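Local coordinates for protein putative HAD-hydrolase YfnB (Bacillus subtilis, PDB 3ED5) that is a putative hydrolase of the haloacid dehalogenase superfamily, probably acting as a phosphatase on nucleoside 5'-monophosphates, at residues K5-L10 and H178-G183; A26-L31 and Q92-F97; W202-M207 and T217-K222. All coordinates share one frame; numbering follows the deposited sequence. Where two conformers were deposited one is given.

Contact 1: residues K5-L10 and H178-G183; sequences KRYRTL and HTLIIG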
loop_
_atom_site.group_PDB
_atom_site.type_symbol
_atom_site.label_atom_id
_atom_site.label_comp_id
_atom_site.label_asym_id
_atom_site.label_seq_id
_atom_site.Cartn_x
_atom_site.Cartn_y
_atom_site.Cartn_z
ATOM N N LYS A 5 -13.751 -4.293 -23.938
ATOM C CA LYS A 5 -13.806 -3.838 -22.535
ATOM C C LYS A 5 -13.140 -2.456 -22.302
ATOM O O LYS A 5 -11.981 -2.237 -22.687
ATOM C CB LYS A 5 -13.160 -4.934 -21.651
ATOM C CG LYS A 5 -12.559 -4.509 -20.307
ATOM C CD LYS A 5 -13.402 -4.943 -19.093
ATOM C CE LYS A 5 -13.066 -6.367 -18.599
ATOM N NZ LYS A 5 -13.323 -6.631 -17.103
ATOM N N ARG A 6 -13.889 -1.513 -21.727
ATOM C CA ARG A 6 -13.361 -0.226 -21.274
ATOM C C ARG A 6 -13.573 -0.108 -19.759
ATOM O O ARG A 6 -14.754 -0.029 -19.309
ATOM C CB ARG A 6 -14.102 0.911 -21.990
ATOM C CG ARG A 6 -13.425 1.440 -23.258
ATOM C CD ARG A 6 -12.429 2.521 -22.862
ATOM N NE ARG A 6 -11.807 3.220 -23.984
ATOM C CZ ARG A 6 -10.983 2.653 -24.857
ATOM N NH1 ARG A 6 -10.721 1.355 -24.781
ATOM N NH2 ARG A 6 -10.462 3.378 -25.837
ATOM N N TYR A 7 -12.494 -0.064 -18.974
ATOM C CA TYR A 7 -12.668 0.145 -17.544
ATOM C C TYR A 7 -13.156 1.547 -17.310
ATOM O O TYR A 7 -12.829 2.461 -18.077
ATOM C CB TYR A 7 -11.350 -0.037 -16.765
ATOM C CG TYR A 7 -10.823 -1.432 -16.859
ATOM C CD1 TYR A 7 -11.356 -2.455 -16.065
ATOM C CD2 TYR A 7 -9.801 -1.740 -17.780
ATOM C CE1 TYR A 7 -10.886 -3.774 -16.188
ATOM C CE2 TYR A 7 -9.305 -3.050 -17.903
ATOM C CZ TYR A 7 -9.838 -4.046 -17.100
ATOM O OH TYR A 7 -9.332 -5.319 -17.198
ATOM N N ARG A 8 -13.914 1.723 -16.238
ATOM C CA ARG A 8 -14.377 3.055 -15.857
ATOM C C ARG A 8 -13.814 3.506 -14.518
ATOM O O ARG A 8 -13.670 4.708 -14.289
ATOM C CB ARG A 8 -15.897 3.076 -15.793
ATOM C CG ARG A 8 -16.520 2.962 -17.183
ATOM C CD ARG A 8 -17.974 3.398 -17.182
ATOM N NE ARG A 8 -18.831 2.455 -16.458
ATOM C CZ ARG A 8 -19.424 1.406 -17.020
ATOM N NH1 ARG A 8 -19.239 1.146 -18.314
ATOM N NH2 ARG A 8 -20.205 0.622 -16.287
ATOM N N THR A 9 -13.495 2.536 -13.661
ATOM C CA THR A 9 -13.197 2.786 -12.262
ATOM C C THR A 9 -11.864 2.119 -11.962
ATOM O O THR A 9 -11.740 0.903 -12.168
ATOM C CB THR A 9 -14.280 2.143 -11.395
ATOM O OG1 THR A 9 -15.567 2.633 -11.817
ATOM C CG2 THR A 9 -14.065 2.466 -9.894
ATOM N N LEU A 10 -10.897 2.895 -11.456
ATOM C CA LEU A 10 -9.568 2.346 -11.100
ATOM C C LEU A 10 -9.367 2.478 -9.595
ATOM O O LEU A 10 -9.546 3.576 -9.041
ATOM C CB LEU A 10 -8.417 3.064 -11.851
ATOM C CG LEU A 10 -8.678 3.170 -13.371
ATOM C CD1 LEU A 10 -7.564 3.982 -14.045
ATOM C CD2 LEU A 10 -8.823 1.783 -14.021
ATOM N N HIS A 178 -16.206 -3.348 -14.948
ATOM C CA HIS A 178 -15.546 -2.141 -15.463
ATOM C C HIS A 178 -14.612 -1.516 -14.453
ATOM O O HIS A 178 -14.325 -0.313 -14.523
ATOM C CB HIS A 178 -16.603 -1.130 -15.882
ATOM C CG HIS A 178 -17.511 -1.661 -16.937
ATOM N ND1 HIS A 178 -17.197 -1.610 -18.279
ATOM C CD2 HIS A 178 -18.700 -2.306 -16.848
ATOM C CE1 HIS A 178 -18.171 -2.175 -18.977
ATOM N NE2 HIS A 178 -19.087 -2.614 -18.130
ATOM N N THR A 179 -14.165 -2.337 -13.510
ATOM C CA THR A 179 -13.271 -1.889 -12.466
ATOM C C THR A 179 -11.953 -2.666 -12.480
ATOM O O THR A 179 -11.945 -3.892 -12.636
ATOM C CB THR A 179 -13.944 -2.056 -11.085
ATOM O OG1 THR A 179 -15.165 -1.324 -11.061
ATOM C CG2 THR A 179 -13.016 -1.572 -9.922
ATOM N N LEU A 180 -10.844 -1.951 -12.269
ATOM C CA LEU A 180 -9.524 -2.564 -12.191
ATOM C C LEU A 180 -8.898 -2.171 -10.860
ATOM O O LEU A 180 -8.921 -0.973 -10.495
ATOM C CB LEU A 180 -8.641 -2.035 -13.344
ATOM C CG LEU A 180 -7.194 -2.609 -13.367
ATOM C CD1 LEU A 180 -7.172 -4.118 -13.685
ATOM C CD2 LEU A 180 -6.377 -1.848 -14.434
ATOM N N ILE A 181 -8.284 -3.130 -10.157
ATOM C CA ILE A 181 -7.463 -2.760 -9.009
ATOM C C ILE A 181 -5.974 -2.889 -9.391
ATOM O O ILE A 181 -5.571 -3.881 -10.001
ATOM C CB ILE A 181 -7.783 -3.571 -7.726
ATOM C CG1 ILE A 181 -6.849 -3.126 -6.568
ATOM C CG2 ILE A 181 -7.699 -5.100 -7.975
ATOM C CD1 ILE A 181 -7.279 -3.717 -5.155
ATOM N N ILE A 182 -5.192 -1.876 -9.027
ATOM C CA ILE A 182 -3.757 -1.823 -9.340
ATOM C C ILE A 182 -2.987 -1.742 -8.027
ATOM O O ILE A 182 -3.221 -0.841 -7.216
ATOM C CB ILE A 182 -3.439 -0.541 -10.154
ATOM C CG1 ILE A 182 -4.293 -0.449 -11.433
ATOM C CG2 ILE A 182 -1.914 -0.497 -10.521
ATOM C CD1 ILE A 182 -5.564 0.404 -11.281
ATOM N N GLY A 183 -2.087 -2.681 -7.807
ATOM C CA GLY A 183 -1.290 -2.656 -6.565
ATOM C C GLY A 183 -0.115 -3.593 -6.630
ATOM O O GLY A 183 -0.004 -4.446 -7.544
#
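H178 meets R8 and R6 at the entry to two central, parallel strands, 9-12 and 179-183, of the Rossmann-like HAD core. The R8 guanidinium lies on one face of the imidazole, centres 3.8 Å apart and planes 27° apart, with NH1 above the ring centre. At the ring edge, H178 ND1 donates to R6 O at 3.1 Å, in the ring plane. H178 O takes two bonds, from R8 N (2.7 Å) and from T9 N; L180 N to T9 O (3.0 Å) then continues the parallel ladder. An alanine in place of H178 would probably leave R6 O without this donor and the R8 guanidinium without its stacking surface, freer to turn.

Further in, L180 CB sits over one face of the Y7 ring, 4.1 Å from its centroid, and also touches L10 CD2. Farther out, Y7 OH is hydrogen-bonded to D199 and to Y218, which holds the far end of the ring. L230 of helix 226-230 touches Y7, L10 and L180. Strand 9-12 leads to D13, the nucleophile by similarity, and toward that end L10 CB packs against I182 CD1 at 3.9 Å.

Contact 2: residues A26-L31 and Q92-F97; sequences ALALRL and QKYRRF. With FMT (formic acid), chain H; FMT (formic acid), chain B.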
loop_
_atom_site.group_PDB
_atom_site.type_symbol
_atom_site.label_atom_id
_atom_site.label_comp_id
_atom_site.label_asym_id
_atom_site.label_seq_id
_atom_site.Cartn_x
_atom_site.Cartn_y
_atom_site.Cartn_z
ATOM N N ALA A 26 12.776 3.589 4.472
ATOM C CA ALA A 26 14.246 3.611 4.674
ATOM C C ALA A 26 14.691 4.842 5.464
ATOM O O ALA A 26 15.546 4.747 6.366
ATOM C CB ALA A 26 14.999 3.532 3.321
ATOM N N LEU A 27 14.117 5.992 5.128
ATOM C CA LEU A 27 14.447 7.243 5.807
ATOM C C LEU A 27 13.970 7.197 7.258
ATOM O O LEU A 27 14.721 7.541 8.183
ATOM C CB LEU A 27 13.781 8.405 5.038
ATOM C CG LEU A 27 13.841 9.845 5.564
ATOM C CD1 LEU A 27 15.267 10.273 5.761
ATOM C CD2 LEU A 27 13.056 10.757 4.610
ATOM N N ALA A 28 12.729 6.753 7.462
ATOM C CA ALA A 28 12.137 6.721 8.802
ATOM C C ALA A 28 12.866 5.768 9.740
ATOM O O ALA A 28 13.059 6.086 10.930
ATOM C CB ALA A 28 10.644 6.344 8.737
ATOM N N LEU A 29 13.280 4.615 9.226
ATOM C CA LEU A 29 14.091 3.684 10.038
ATOM C C LEU A 29 15.447 4.309 10.407
ATOM O O LEU A 29 15.876 4.260 11.578
ATOM C CB LEU A 29 14.336 2.378 9.275
ATOM C CG LEU A 29 13.169 1.411 9.084
ATOM C CD1 LEU A 29 13.643 0.279 8.213
ATOM C CD2 LEU A 29 12.671 0.855 10.469
ATOM N N ARG A 30 16.103 4.922 9.427
ATOM C CA ARG A 30 17.397 5.582 9.706
ATOM C C ARG A 30 17.218 6.610 10.813
ATOM O O ARG A 30 17.999 6.644 11.760
ATOM C CB ARG A 30 18.009 6.238 8.473
ATOM C CG ARG A 30 19.449 6.766 8.773
ATOM C CD ARG A 30 20.107 7.441 7.572
ATOM N NE ARG A 30 19.280 8.448 6.885
ATOM C CZ ARG A 30 19.303 9.753 7.182
ATOM N NH1 ARG A 30 18.564 10.616 6.501
ATOM N NH2 ARG A 30 20.082 10.209 8.164
ATOM N N LEU A 31 16.184 7.450 10.689
ATOM C CA LEU A 31 15.961 8.532 11.659
ATOM C C LEU A 31 15.538 8.011 13.032
ATOM O O LEU A 31 15.946 8.567 14.066
ATOM C CB LEU A 31 14.955 9.555 11.118
ATOM C CG LEU A 31 15.442 10.299 9.877
ATOM C CD1 LEU A 31 14.377 11.253 9.404
ATOM C CD2 LEU A 31 16.739 11.059 10.146
ATOM N N GLN A 92 5.445 5.497 17.651
ATOM C CA GLN A 92 5.042 6.882 17.557
ATOM C C GLN A 92 6.160 7.733 16.922
ATOM O O GLN A 92 5.892 8.602 16.073
ATOM C CB GLN A 92 4.658 7.350 18.952
ATOM C CG GLN A 92 4.410 8.807 19.156
ATOM C CD GLN A 92 4.192 9.074 20.657
ATOM O OE1 GLN A 92 3.118 8.799 21.196
ATOM N NE2 GLN A 92 5.231 9.569 21.339
ATOM N N LYS A 93 7.419 7.470 17.303
ATOM C CA LYS A 93 8.552 8.222 16.719
ATOM C C LYS A 93 8.760 7.889 15.237
ATOM O O LYS A 93 8.938 8.770 14.392
ATOM C CB LYS A 93 9.856 7.961 17.513
ATOM C CG LYS A 93 9.838 8.560 18.900
ATOM C CD LYS A 93 11.019 8.031 19.719
ATOM C CE LYS A 93 11.099 8.684 21.082
ATOM N NZ LYS A 93 12.276 9.591 21.195
ATOM N N TYR A 94 8.729 6.600 14.929
ATOM C CA TYR A 94 8.848 6.114 13.578
ATOM C C TYR A 94 7.754 6.718 12.697
ATOM O O TYR A 94 8.012 7.171 11.550
ATOM C CB TYR A 94 8.629 4.606 13.597
ATOM C CG TYR A 94 8.699 3.986 12.236
ATOM C CD1 TYR A 94 9.901 3.947 11.562
ATOM C CD2 TYR A 94 7.564 3.430 11.621
ATOM C CE1 TYR A 94 10.026 3.352 10.331
ATOM C CE2 TYR A 94 7.683 2.797 10.345
ATOM C CZ TYR A 94 8.939 2.793 9.721
ATOM O OH TYR A 94 9.200 2.228 8.497
ATOM N N ARG A 95 6.553 6.723 13.248
ATOM C CA ARG A 95 5.350 7.170 12.505
ATOM C C ARG A 95 5.505 8.626 12.018
ATOM O O ARG A 95 5.121 8.980 10.880
ATOM C CB ARG A 95 4.112 7.044 13.435
ATOM C CG ARG A 95 2.782 7.574 12.858
ATOM C CD ARG A 95 2.328 6.773 11.664
ATOM N NE ARG A 95 2.396 5.294 11.830
ATOM C CZ ARG A 95 2.184 4.426 10.848
ATOM N NH1 ARG A 95 1.823 4.863 9.636
ATOM N NH2 ARG A 95 2.288 3.112 11.060
ATOM N N ARG A 96 6.011 9.482 12.897
ATOM C CA ARG A 96 6.227 10.879 12.553
ATOM C C ARG A 96 7.191 11.012 11.366
ATOM O O ARG A 96 6.915 11.770 10.418
ATOM C CB ARG A 96 6.684 11.689 13.758
ATOM C CG ARG A 96 6.620 13.175 13.504
ATOM C CD ARG A 96 7.896 13.687 12.870
ATOM N NE ARG A 96 8.952 13.800 13.871
ATOM C CZ ARG A 96 10.085 14.470 13.696
ATOM N NH1 ARG A 96 10.332 15.085 12.534
ATOM N NH2 ARG A 96 10.971 14.518 14.686
ATOM N N PHE A 97 8.298 10.265 11.405
ATOM C CA PHE A 97 9.263 10.287 10.297
ATOM C C PHE A 97 8.708 9.676 9.016
ATOM O O PHE A 97 8.949 10.199 7.931
ATOM C CB PHE A 97 10.536 9.536 10.651
ATOM C CG PHE A 97 11.300 10.131 11.807
ATOM C CD1 PHE A 97 11.584 11.501 11.849
ATOM C CD2 PHE A 97 11.753 9.306 12.836
ATOM C CE1 PHE A 97 12.327 12.062 12.921
ATOM C CE2 PHE A 97 12.500 9.853 13.914
ATOM C CZ PHE A 97 12.777 11.230 13.956
HETATM C C FMT H . 17.430 6.661 3.899
HETATM O O1 FMT H . 16.963 7.451 3.075
HETATM O O2 FMT H . 18.260 6.968 4.759
HETATM C C FMT B . 3.301 1.311 7.960
HETATM O O1 FMT B . 4.406 1.007 8.376
HETATM O O2 FMT B . 2.370 1.608 8.688
#
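F97 has CG anti to its carbonyl carbon (chi1 -63°), and Y94 has CG anti to its backbone N; from these starting points the F97 ring meets L31, its CB meets A28, and the Y94 ring meets A28 and L29. The two helices, 21-35 and 87-98, belong to the helical cap inserted in the HAD core; their short segments run 137° apart with axes 8.5 Å from each other. The fairly close spacing is consistent with the small A28 at the interface: its CB, directed at the other helix, meets Y94 CE1 at 3.4 Å and F97 CB at 3.7 Å.

L31 CB stands over the centre of the F97 ring, 3.6 Å from the centroid and 9° off the normal, a well-centred CH-pi contact. L31 CD1 extends the same contact to F97 CD1. On the buried side, L29 CD2 reaches Y94 CE1, while F74 of helix 66-80 and Y48 of helix 42-60 both touch L29 and Y94, the F74 ring meeting that of Y94. K93, R30 and R95 take no part in the apolar seam. K93 pairs with D35 of the first helix, and two formic acid molecules, probably from the crystallisation liquor, bind the arginines: R30 NE donates to one, and R95 NH2, which also pairs with E91, donates to O2 of the other at 2.8 Å.

Contact 3: residues W202-M207 and T217-K222; sequences WMNPDM and TYEIRK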
loop_
_atom_site.group_PDB
_atom_site.type_symbol
_atom_site.label_atom_id
_atom_site.label_comp_id
_atom_site.label_asym_id
_atom_site.label_seq_id
_atom_site.Cartn_x
_atom_site.Cartn_y
_atom_site.Cartn_z
ATOM N N TRP A 202 -0.847 -6.231 -11.226
ATOM C CA TRP A 202 0.243 -6.372 -10.281
ATOM C C TRP A 202 1.422 -5.491 -10.696
ATOM O O TRP A 202 2.034 -5.725 -11.743
ATOM C CB TRP A 202 0.673 -7.850 -10.229
ATOM C CG TRP A 202 1.695 -8.134 -9.151
ATOM C CD1 TRP A 202 1.858 -7.448 -7.977
ATOM C CD2 TRP A 202 2.648 -9.210 -9.136
ATOM N NE1 TRP A 202 2.881 -8.028 -7.233
ATOM C CE2 TRP A 202 3.365 -9.117 -7.914
ATOM C CE3 TRP A 202 2.963 -10.245 -10.034
ATOM C CZ2 TRP A 202 4.394 -10.004 -7.585
ATOM C CZ3 TRP A 202 3.969 -11.150 -9.696
ATOM C CH2 TRP A 202 4.687 -11.011 -8.476
HETATM N N MSE A 203 1.720 -4.499 -9.850
HETATM C CA MSE A 203 2.900 -3.661 -9.996
HETATM C C MSE A 203 4.091 -4.456 -9.442
HETATM O O MSE A 203 4.165 -4.722 -8.237
HETATM C CB MSE A 203 2.657 -2.357 -9.219
HETATM C CG MSE A 203 3.833 -1.420 -9.171
HETATM SE SE MSE A 203 4.379 -0.797 -10.935
HETATM C CE MSE A 203 5.752 0.503 -10.347
ATOM N N ASN A 204 4.988 -4.882 -10.321
ATOM C CA ASN A 204 6.111 -5.745 -9.919
ATOM C C ASN A 204 7.405 -5.317 -10.633
ATOM O O ASN A 204 7.973 -6.070 -11.440
ATOM C CB ASN A 204 5.778 -7.204 -10.219
ATOM C CG ASN A 204 6.805 -8.183 -9.642
ATOM O OD1 ASN A 204 7.539 -7.856 -8.702
ATOM N ND2 ASN A 204 6.896 -9.358 -10.236
ATOM N N PRO A 205 7.856 -4.085 -10.364
ATOM C CA PRO A 205 9.035 -3.522 -11.043
ATOM C C PRO A 205 10.287 -4.372 -10.893
ATOM O O PRO A 205 11.099 -4.425 -11.812
ATOM C CB PRO A 205 9.247 -2.168 -10.356
ATOM C CG PRO A 205 8.401 -2.202 -9.122
ATOM C CD PRO A 205 7.251 -3.140 -9.404
ATOM N N ASP A 206 10.413 -5.047 -9.754
ATOM C CA ASP A 206 11.623 -5.804 -9.451
ATOM C C ASP A 206 11.515 -7.269 -9.823
ATOM O O ASP A 206 12.425 -8.044 -9.521
ATOM C CB ASP A 206 11.969 -5.690 -7.963
ATOM C CG ASP A 206 12.323 -4.282 -7.564
ATOM O OD1 ASP A 206 12.891 -3.547 -8.398
ATOM O OD2 ASP A 206 12.008 -3.916 -6.418
HETATM N N MSE A 207 10.414 -7.644 -10.478
HETATM C CA MSE A 207 10.233 -9.006 -10.990
HETATM C C MSE A 207 10.402 -10.027 -9.877
HETATM O O MSE A 207 11.111 -11.028 -10.017
HETATM C CB MSE A 207 11.166 -9.298 -12.177
HETATM C CG MSE A 207 10.980 -8.306 -13.313
HETATM SE SE MSE A 207 12.196 -8.530 -14.809
HETATM C CE MSE A 207 11.701 -10.342 -15.288
ATOM N N THR A 217 -4.566 -10.370 -13.458
ATOM C CA THR A 217 -4.990 -10.241 -14.857
ATOM C C THR A 217 -3.844 -9.687 -15.679
ATOM O O THR A 217 -3.622 -10.150 -16.812
ATOM C CB THR A 217 -6.226 -9.298 -15.014
ATOM O OG1 THR A 217 -7.189 -9.653 -14.010
ATOM C CG2 THR A 217 -6.860 -9.404 -16.431
ATOM N N TYR A 218 -3.132 -8.701 -15.107
ATOM C CA TYR A 218 -1.966 -8.079 -15.750
ATOM C C TYR A 218 -0.821 -7.969 -14.761
ATOM O O TYR A 218 -1.049 -7.897 -13.571
ATOM C CB TYR A 218 -2.270 -6.641 -16.189
ATOM C CG TYR A 218 -3.601 -6.487 -16.869
ATOM C CD1 TYR A 218 -3.738 -6.763 -18.231
ATOM C CD2 TYR A 218 -4.721 -6.045 -16.142
ATOM C CE1 TYR A 218 -4.964 -6.627 -18.877
ATOM C CE2 TYR A 218 -5.958 -5.889 -16.784
ATOM C CZ TYR A 218 -6.062 -6.190 -18.156
ATOM O OH TYR A 218 -7.267 -6.058 -18.824
ATOM N N GLU A 219 0.393 -7.906 -15.296
ATOM C CA GLU A 219 1.590 -7.671 -14.491
ATOM C C GLU A 219 2.466 -6.658 -15.251
ATOM O O GLU A 219 2.761 -6.873 -16.441
ATOM C CB GLU A 219 2.349 -8.986 -14.318
ATOM C CG GLU A 219 3.643 -8.760 -13.491
ATOM C CD GLU A 219 4.457 -10.024 -13.327
ATOM O OE1 GLU A 219 3.993 -11.131 -13.721
ATOM O OE2 GLU A 219 5.588 -9.898 -12.803
ATOM N N ILE A 220 2.888 -5.582 -14.573
ATOM C CA ILE A 220 3.713 -4.537 -15.207
ATOM C C ILE A 220 4.925 -4.209 -14.339
ATOM O O ILE A 220 4.918 -4.525 -13.152
ATOM C CB ILE A 220 2.924 -3.260 -15.438
ATOM C CG1 ILE A 220 2.430 -2.655 -14.122
ATOM C CG2 ILE A 220 1.697 -3.579 -16.291
ATOM C CD1 ILE A 220 1.497 -1.355 -14.347
ATOM N N ARG A 221 5.911 -3.552 -14.934
ATOM C CA ARG A 221 7.054 -3.043 -14.157
ATOM C C ARG A 221 6.954 -1.540 -13.922
ATOM O O ARG A 221 7.376 -1.055 -12.878
ATOM C CB ARG A 221 8.368 -3.400 -14.835
ATOM C CG ARG A 221 8.612 -4.907 -14.852
ATOM C CD ARG A 221 9.863 -5.213 -15.641
ATOM N NE ARG A 221 11.051 -4.839 -14.901
ATOM C CZ ARG A 221 12.279 -4.827 -15.416
ATOM N NH1 ARG A 221 12.484 -5.156 -16.696
ATOM N NH2 ARG A 221 13.300 -4.474 -14.655
ATOM N N LYS A 222 6.392 -0.798 -14.869
ATOM C CA LYS A 222 6.332 0.648 -14.718
ATOM C C LYS A 222 4.905 1.092 -14.873
ATOM O O LYS A 222 4.155 0.514 -15.668
ATOM C CB LYS A 222 7.178 1.352 -15.770
ATOM C CG LYS A 222 8.676 1.056 -15.670
ATOM C CD LYS A 222 9.514 1.952 -16.575
ATOM C CE LYS A 222 9.212 1.749 -18.055
ATOM N NZ LYS A 222 10.334 2.289 -18.914
HETATM O O HOH W 1 7.273 -7.850 -13.620
#
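W202 pairs with E219 and M203 with I220 in parallel register, held by W202 N to Y218 O, I220 N to W202 O (3.0 Å) and N204 N to I220 O, all with N-H...O angles of at least 166°.

On the face carrying W202 and E219, the two side chains lie side by side and point the same way. Each has CG anti to its backbone N, and E219 CD comes to 3.6 Å from W202 CE3, with the carboxylate and ring planes 40° apart. N204 joins them from the following loop: its CB stands above the centre of the indole, and its ND2 donates to E219 OE2 at 2.9 Å. This bond lies near the amide plane but arrives from above the carboxylate plane. A water donates to the same OE2 and to N204 O, so E219 OE2 receives two hydrogen bonds, from N204 ND2 and the water. The indole NE1 is bonded to D184 O.

The pair forms one margin of the parallel HAD sheet, with 218-220 its outermost strand, and the chain leaves 199-203 through a type I turn from N204 to M207. R221 clasps that turn. Its NE donates to P205 O at 3.1 Å in the guanidinium plane, while the selenium of M207, a selenomethionine, lies over one face of the guanidinium, 3.8 Å from R221 CZ.

On the sheet face of M203 and I220, in one of two conformers the selenium of M203, also a selenomethionine, lies 4.2 Å from I220 CG1, and M203 CE comes near R221 O. I220 also packs on L226 and I229 of helix 226-230. Near the turn, P205 CB lies 3.3 Å from R221 O.

From the N terminus, segment 5-10 leads into the first core strand and meets 178-183 far along the chain, so contact 1 closes a long loop. Contact 2 is nested within that loop: helix 21-35 follows strand 9-12 and packs on helix 87-98, tying the cap together on the other side of the chain's centre, with its nearest atoms about 18 Å from contact 1. Contact 3 comes afterwards in series, closing a short loop at the sheet margin. Contacts 1 and 3 touch, since strands 179-183 and 199-203 are neighbours: G183 O lies 2.9 Å from M203 N, a probable hydrogen bond, and L180 CD1 packs 3.8 Å from Y218 CE2.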